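Local coordinates for protein cell death-related nuclease 4 (Caenorhabditis elegans, PDB 5DK5) that degrades RNA and DNA from the 3' end as a homodimeric DEDDh-family exonuclease and takes part in apoptotic DNA degradation, at residues A242-I245 with F246-V249; G83-Q86 with R87-D90. All coordinates share one frame; numbering follows the deposited sequence.

Contact 1 of 2, residues A242-I245 with F246-V249; sequences AGKI and FERV
With CG of F246 anti to its carbonyl carbon and beside its own N (chi1 -59°), the phenyl ring is laid back along the helix over A242. One ring face covers A242 O, which lies 3.1 Å from F246 CG, off-centre toward the rim, while the far end of the ring meets the methyl group, A242 CB to F246 CZ 3.7 Å. The same carbonyl takes the F246 amide in a nearly straight bond, F246 N to A242 O 2.9 Å. On the outer side K244 and E247 run alongside each other, pointing the same way, and K244 NZ stays 4.5 Å from E247 OE1, too far for a salt bridge. A water donates to E247 OE1 (2.6 Å) and to K244 O (2.8 Å) and accepts from R248 NE, so it links the three residues within a single turn; R248 NH1 goes on to Q227 O. On the buried side I245 CG2 and V249 CG2 touch at 4.0 Å, and F301 of helix 300-305 packs on both, its ring edge-to-face with that of F246, which also meets W127 of helix 124-136. The closing turns of helix 239-249 thus show the i to i+4 pattern of an amphipathic alpha-helix.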
ATOM      1  N   ALA B 242     -12.476   4.398 -14.868  1.00 35.32           N
ATOM      2  CA  ALA B 242     -11.399   3.433 -14.681  1.00 31.50           C
ATOM      3  C   ALA B 242     -11.775   2.102 -15.324  1.00 30.21           C
ATOM      4  O   ALA B 242     -10.917   1.387 -15.839  1.00 27.77           O
ATOM      5  CB  ALA B 242     -11.095   3.247 -13.204  1.00 25.43           C
ATOM      6  N   GLY B 243     -13.064   1.778 -15.290  1.00 33.36           N
ATOM      7  CA  GLY B 243     -13.561   0.564 -15.912  1.00 34.36           C
ATOM      8  C   GLY B 243     -13.237   0.518 -17.392  1.00 34.64           C
ATOM      9  O   GLY B 243     -12.869  -0.530 -17.921  1.00 32.56           O
ATOM     10  N   LYS B 244     -13.369   1.661 -18.057  1.00 35.64           N
ATOM     11  CA  LYS B 244     -13.072   1.762 -19.480  1.00 36.66           C
ATOM     12  C   LYS B 244     -11.603   1.447 -19.744  1.00 35.31           C
ATOM     13  O   LYS B 244     -11.271   0.786 -20.727  1.00 34.31           O
ATOM     14  CB  LYS B 244     -13.415   3.156 -20.005  1.00 40.24           C
ATOM     15  CG  LYS B 244     -14.869   3.556 -19.807  1.00 45.12           C
ATOM     16  CD  LYS B 244     -15.807   2.699 -20.643  1.00 49.65           C
ATOM     17  CE  LYS B 244     -17.255   3.127 -20.465  1.00 53.33           C
ATOM     18  NZ  LYS B 244     -18.195   2.255 -21.226  1.00 56.59           N
ATOM     19  N   ILE B 245     -10.731   1.925 -18.860  1.00 34.62           N
ATOM     20  CA  ILE B 245      -9.303   1.635 -18.952  1.00 33.69           C
ATOM     21  C   ILE B 245      -9.040   0.147 -18.753  1.00 30.06           C
ATOM     22  O   ILE B 245      -8.310  -0.468 -19.529  1.00 28.66           O
ATOM     23  CB  ILE B 245      -8.494   2.433 -17.902  1.00 27.08           C
ATOM     24  CG1 ILE B 245      -8.526   3.933 -18.216  1.00 30.27           C
ATOM     25  CG2 ILE B 245      -7.054   1.930 -17.825  1.00 26.35           C
ATOM     26  CD1 ILE B 245      -7.767   4.343 -19.470  1.00 31.26           C
ATOM     27  N   PHE B 246      -9.624  -0.416 -17.698  1.00 25.00           N
ATOM     28  CA  PHE B 246      -9.491  -1.839 -17.400  1.00 31.66           C
ATOM     29  C   PHE B 246      -9.872  -2.704 -18.600  1.00 29.93           C
ATOM     30  O   PHE B 246      -9.238  -3.724 -18.869  1.00 27.64           O
ATOM     31  CB  PHE B 246     -10.368  -2.221 -16.202  1.00 36.91           C
ATOM     32  CG  PHE B 246     -10.056  -1.464 -14.939  1.00 39.37           C
ATOM     33  CD1 PHE B 246      -8.808  -0.903 -14.731  1.00 39.18           C
ATOM     34  CD2 PHE B 246     -11.021  -1.318 -13.953  1.00 39.31           C
ATOM     35  CE1 PHE B 246      -8.527  -0.211 -13.568  1.00 37.74           C
ATOM     36  CE2 PHE B 246     -10.745  -0.628 -12.788  1.00 38.64           C
ATOM     37  CZ  PHE B 246      -9.496  -0.073 -12.597  1.00 37.86           C
ATOM     38  N   GLU B 247     -10.912  -2.286 -19.316  1.00 26.32           N
ATOM     39  CA  GLU B 247     -11.440  -3.060 -20.437  1.00 36.36           C
ATOM     40  C   GLU B 247     -10.424  -3.208 -21.563  1.00 34.81           C
ATOM     41  O   GLU B 247     -10.365  -4.246 -22.223  1.00 34.90           O
ATOM     42  CB  GLU B 247     -12.715  -2.408 -20.979  1.00 39.25           C
ATOM     43  CG  GLU B 247     -13.954  -2.643 -20.123  1.00 40.99           C
ATOM     44  CD  GLU B 247     -15.131  -1.773 -20.529  1.00 41.49           C
ATOM     45  OE1 GLU B 247     -14.975  -0.938 -21.446  1.00 40.92           O
ATOM     46  OE2 GLU B 247     -16.216  -1.926 -19.930  1.00 40.24           O
ATOM     47  N   ARG B 248      -9.626  -2.169 -21.779  1.00 31.84           N
ATOM     48  CA  ARG B 248      -8.643  -2.171 -22.855  1.00 32.18           C
ATOM     49  C   ARG B 248      -7.351  -2.856 -22.421  1.00 30.13           C
ATOM     50  O   ARG B 248      -6.710  -3.546 -23.212  1.00 29.94           O
ATOM     51  CB  ARG B 248      -8.353  -0.740 -23.316  1.00 33.59           C
ATOM     52  CG  ARG B 248      -9.598   0.078 -23.652  1.00 34.59           C
ATOM     53  CD  ARG B 248     -10.554  -0.665 -24.578  1.00 35.62           C
ATOM     54  NE  ARG B 248     -11.646   0.190 -25.045  1.00 36.74           N
ATOM     55  CZ  ARG B 248     -11.623   0.920 -26.160  1.00 33.53           C
ATOM     56  NH1 ARG B 248     -10.560   0.918 -26.955  1.00 38.05           N
ATOM     57  NH2 ARG B 248     -12.676   1.660 -26.483  1.00 37.18           N
ATOM     58  N   VAL B 249      -6.975  -2.664 -21.161  1.00 27.62           N
ATOM     59  CA  VAL B 249      -5.744  -3.240 -20.634  1.00 26.30           C
ATOM     60  C   VAL B 249      -5.843  -4.758 -20.524  1.00 25.20           C
ATOM     61  O   VAL B 249      -4.971  -5.480 -21.005  1.00 25.41           O
ATOM     62  CB  VAL B 249      -5.400  -2.654 -19.250  1.00 23.90           C
ATOM     63  CG1 VAL B 249      -4.203  -3.381 -18.627  1.00 23.05           C
ATOM     64  CG2 VAL B 249      -5.118  -1.168 -19.368  1.00 36.38           C
TER
HETATM   65  O   HOH W   1     -13.312   0.692 -22.679  1.00 37.66           O

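Contact 2 of 2, residues G83-Q86 with R87-D90; sequences GIPQ and RSID
Q86, P85 and R87 have the most surface buried where the chain turns from the loop after helix 76-82 into the short, weakly bonded helix 86-90, a helix start within the exonuclease domain of the RNase H-like clan. Q86 reaches forward one turn to D90. Its CG stands anti to the backbone N (chi1 -175°) and the chain then bends at chi2, which returns the amide over the helix, so that Q86 NE2 donates to D90 OD1 at 2.9 Å. The carboxylate oxygen lies in the amide plane of Q86, yet the donor stands above the carboxylate plane, the two flat groups being turned 50° apart. Q86 NE2 also lies 3.3 Å from I89 CD1. Both ends of the amide are held by backbone atoms from before helix 76-82, NE2 by R72 O and OE1 by L74 N, which fixes its rotation. With an alanine here, D90 OD1 would probably lose this donor, R72 O and L74 N their side-chain partner, and I89 CD1 its neighbour on this flank. D90 OD2 in turn bonds H300 of the second subunit, so Q86 probably helps to position a residue of the dimer interface.

P85 lies against the next turn. Its CG sits over one face of the R87 guanidinium, and P85 O receives S88 N at 3.1 Å. Nearer the start of the segment, I84 and I89 cross at about a right angle, I84 CG2 to I89 CG2 3.8 Å. P85 CG comes within 3.3 Å of S88 OG.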
ATOM      1  N   GLY B  83     -13.110  -5.770   6.049  1.00 30.95           N
ATOM      2  CA  GLY B  83     -13.187  -6.347   7.379  1.00 32.48           C
ATOM      3  C   GLY B  83     -12.019  -7.271   7.685  1.00 33.28           C
ATOM      4  O   GLY B  83     -12.024  -7.971   8.697  1.00 35.04           O
ATOM      5  N   ILE B  84     -11.011  -7.266   6.818  1.00 27.87           N
ATOM      6  CA  ILE B  84      -9.861  -8.150   6.977  1.00 26.03           C
ATOM      7  C   ILE B  84      -8.775  -7.459   7.805  1.00 25.40           C
ATOM      8  O   ILE B  84      -8.332  -6.366   7.452  1.00 23.42           O
ATOM      9  CB  ILE B  84      -9.281  -8.568   5.613  1.00 24.61           C
ATOM     10  CG1 ILE B  84     -10.355  -9.272   4.782  1.00 25.57           C
ATOM     11  CG2 ILE B  84      -8.076  -9.487   5.799  1.00 23.12           C
ATOM     12  CD1 ILE B  84      -9.943  -9.569   3.355  1.00 25.12           C
ATOM     13  N   PRO B  85      -8.346  -8.085   8.918  1.00 28.52           N
ATOM     14  CA  PRO B  85      -7.248  -7.505   9.696  1.00 27.62           C
ATOM     15  C   PRO B  85      -5.883  -7.839   9.099  1.00 27.72           C
ATOM     16  O   PRO B  85      -5.741  -8.850   8.408  1.00 24.76           O
ATOM     17  CB  PRO B  85      -7.420  -8.146  11.072  1.00 28.98           C
ATOM     18  CG  PRO B  85      -8.016  -9.470  10.784  1.00 30.90           C
ATOM     19  CD  PRO B  85      -8.906  -9.281   9.578  1.00 30.56           C
ATOM     20  N   GLN B  86      -4.895  -6.992   9.368  1.00 25.81           N
ATOM     21  CA  GLN B  86      -3.553  -7.171   8.827  1.00 23.66           C
ATOM     22  C   GLN B  86      -2.953  -8.517   9.221  1.00 22.12           C
ATOM     23  O   GLN B  86      -2.282  -9.165   8.418  1.00 22.31           O
ATOM     24  CB  GLN B  86      -2.639  -6.041   9.301  1.00 20.77           C
ATOM     25  CG  GLN B  86      -1.249  -6.066   8.690  1.00 20.21           C
ATOM     26  CD  GLN B  86      -1.273  -5.880   7.189  1.00 18.69           C
ATOM     27  OE1 GLN B  86      -1.969  -5.007   6.671  1.00 19.62           O
ATOM     28  NE2 GLN B  86      -0.515  -6.706   6.478  1.00 17.36           N
ATOM     29  N   ARG B  87      -3.199  -8.931  10.460  1.00 19.61           N
ATOM     30  CA  ARG B  87      -2.623 -10.167  10.976  1.00 22.96           C
ATOM     31  C   ARG B  87      -3.061 -11.380  10.157  1.00 24.44           C
ATOM     32  O   ARG B  87      -2.323 -12.360  10.040  1.00 25.02           O
ATOM     33  CB  ARG B  87      -3.008 -10.356  12.445  1.00 29.32           C
ATOM     34  CG  ARG B  87      -4.507 -10.443  12.698  1.00 37.31           C
ATOM     35  CD  ARG B  87      -4.819 -10.492  14.187  1.00 43.81           C
ATOM     36  NE  ARG B  87      -6.254 -10.596  14.445  1.00 49.80           N
ATOM     37  CZ  ARG B  87      -6.937 -11.738  14.485  1.00 58.10           C
ATOM     38  NH1 ARG B  87      -6.328 -12.900  14.279  1.00 61.10           N
ATOM     39  NH2 ARG B  87      -8.240 -11.719  14.728  1.00 62.22           N
ATOM     40  N   SER B  88      -4.256 -11.308   9.577  1.00 25.96           N
ATOM     41  CA  SER B  88      -4.810 -12.447   8.855  1.00 27.04           C
ATOM     42  C   SER B  88      -4.097 -12.698   7.526  1.00 25.40           C
ATOM     43  O   SER B  88      -3.979 -13.845   7.096  1.00 24.55           O
ATOM     44  CB  SER B  88      -6.310 -12.247   8.612  1.00 27.89           C
ATOM     45  OG  SER B  88      -7.052 -12.464   9.800  1.00 29.07           O
ATOM     46  N   ILE B  89      -3.622 -11.637   6.875  1.00 26.27           N
ATOM     47  CA  ILE B  89      -2.930 -11.797   5.599  1.00 27.76           C
ATOM     48  C   ILE B  89      -1.429 -11.997   5.802  1.00 26.05           C
ATOM     49  O   ILE B  89      -0.753 -12.563   4.944  1.00 25.51           O
ATOM     50  CB  ILE B  89      -3.167 -10.593   4.652  1.00 30.38           C
ATOM     51  CG1 ILE B  89      -2.585  -9.295   5.219  1.00 29.64           C
ATOM     52  CG2 ILE B  89      -4.658 -10.420   4.377  1.00 31.06           C
ATOM     53  CD1 ILE B  89      -2.380  -8.236   4.159  1.00 30.80           C
ATOM     54  N   ASP B  90      -0.907 -11.533   6.935  1.00 24.69           N
ATOM     55  CA  ASP B  90       0.507 -11.730   7.255  1.00 23.95           C
ATOM     56  C   ASP B  90       0.819 -13.210   7.465  1.00 23.52           C
ATOM     57  O   ASP B  90       1.947 -13.647   7.255  1.00 25.14           O
ATOM     58  CB  ASP B  90       0.905 -10.937   8.506  1.00 24.97           C
ATOM     59  CG  ASP B  90       1.100  -9.452   8.234  1.00 26.46           C
ATOM     60  OD1 ASP B  90       1.038  -9.031   7.059  1.00 26.87           O
ATOM     61  OD2 ASP B  90       1.332  -8.701   9.205  1.00 26.92           O
TER

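Contacts 1 and 2 are local turns in different parts of the chain, contact 2 coming first. Their centres are about 29 Å apart and their nearest atoms about 18 Å, so neither touches the other. Contact 2 is the one nearer the active site: the side chain of I84 is about 4 Å from that of the magnesium ligand E27, about 7 Å from the bound inhibitor MES and about 10 Å from the magnesium ion. Q86, R87 and D90 of the same contact lie against the second subunit. Contact 1 lies away from the magnesium and zinc sites, on a helix packed within its own subunit, although the F246 side chain is about 4 Å from a bound isopropanol, probably from the crystallisation liquor.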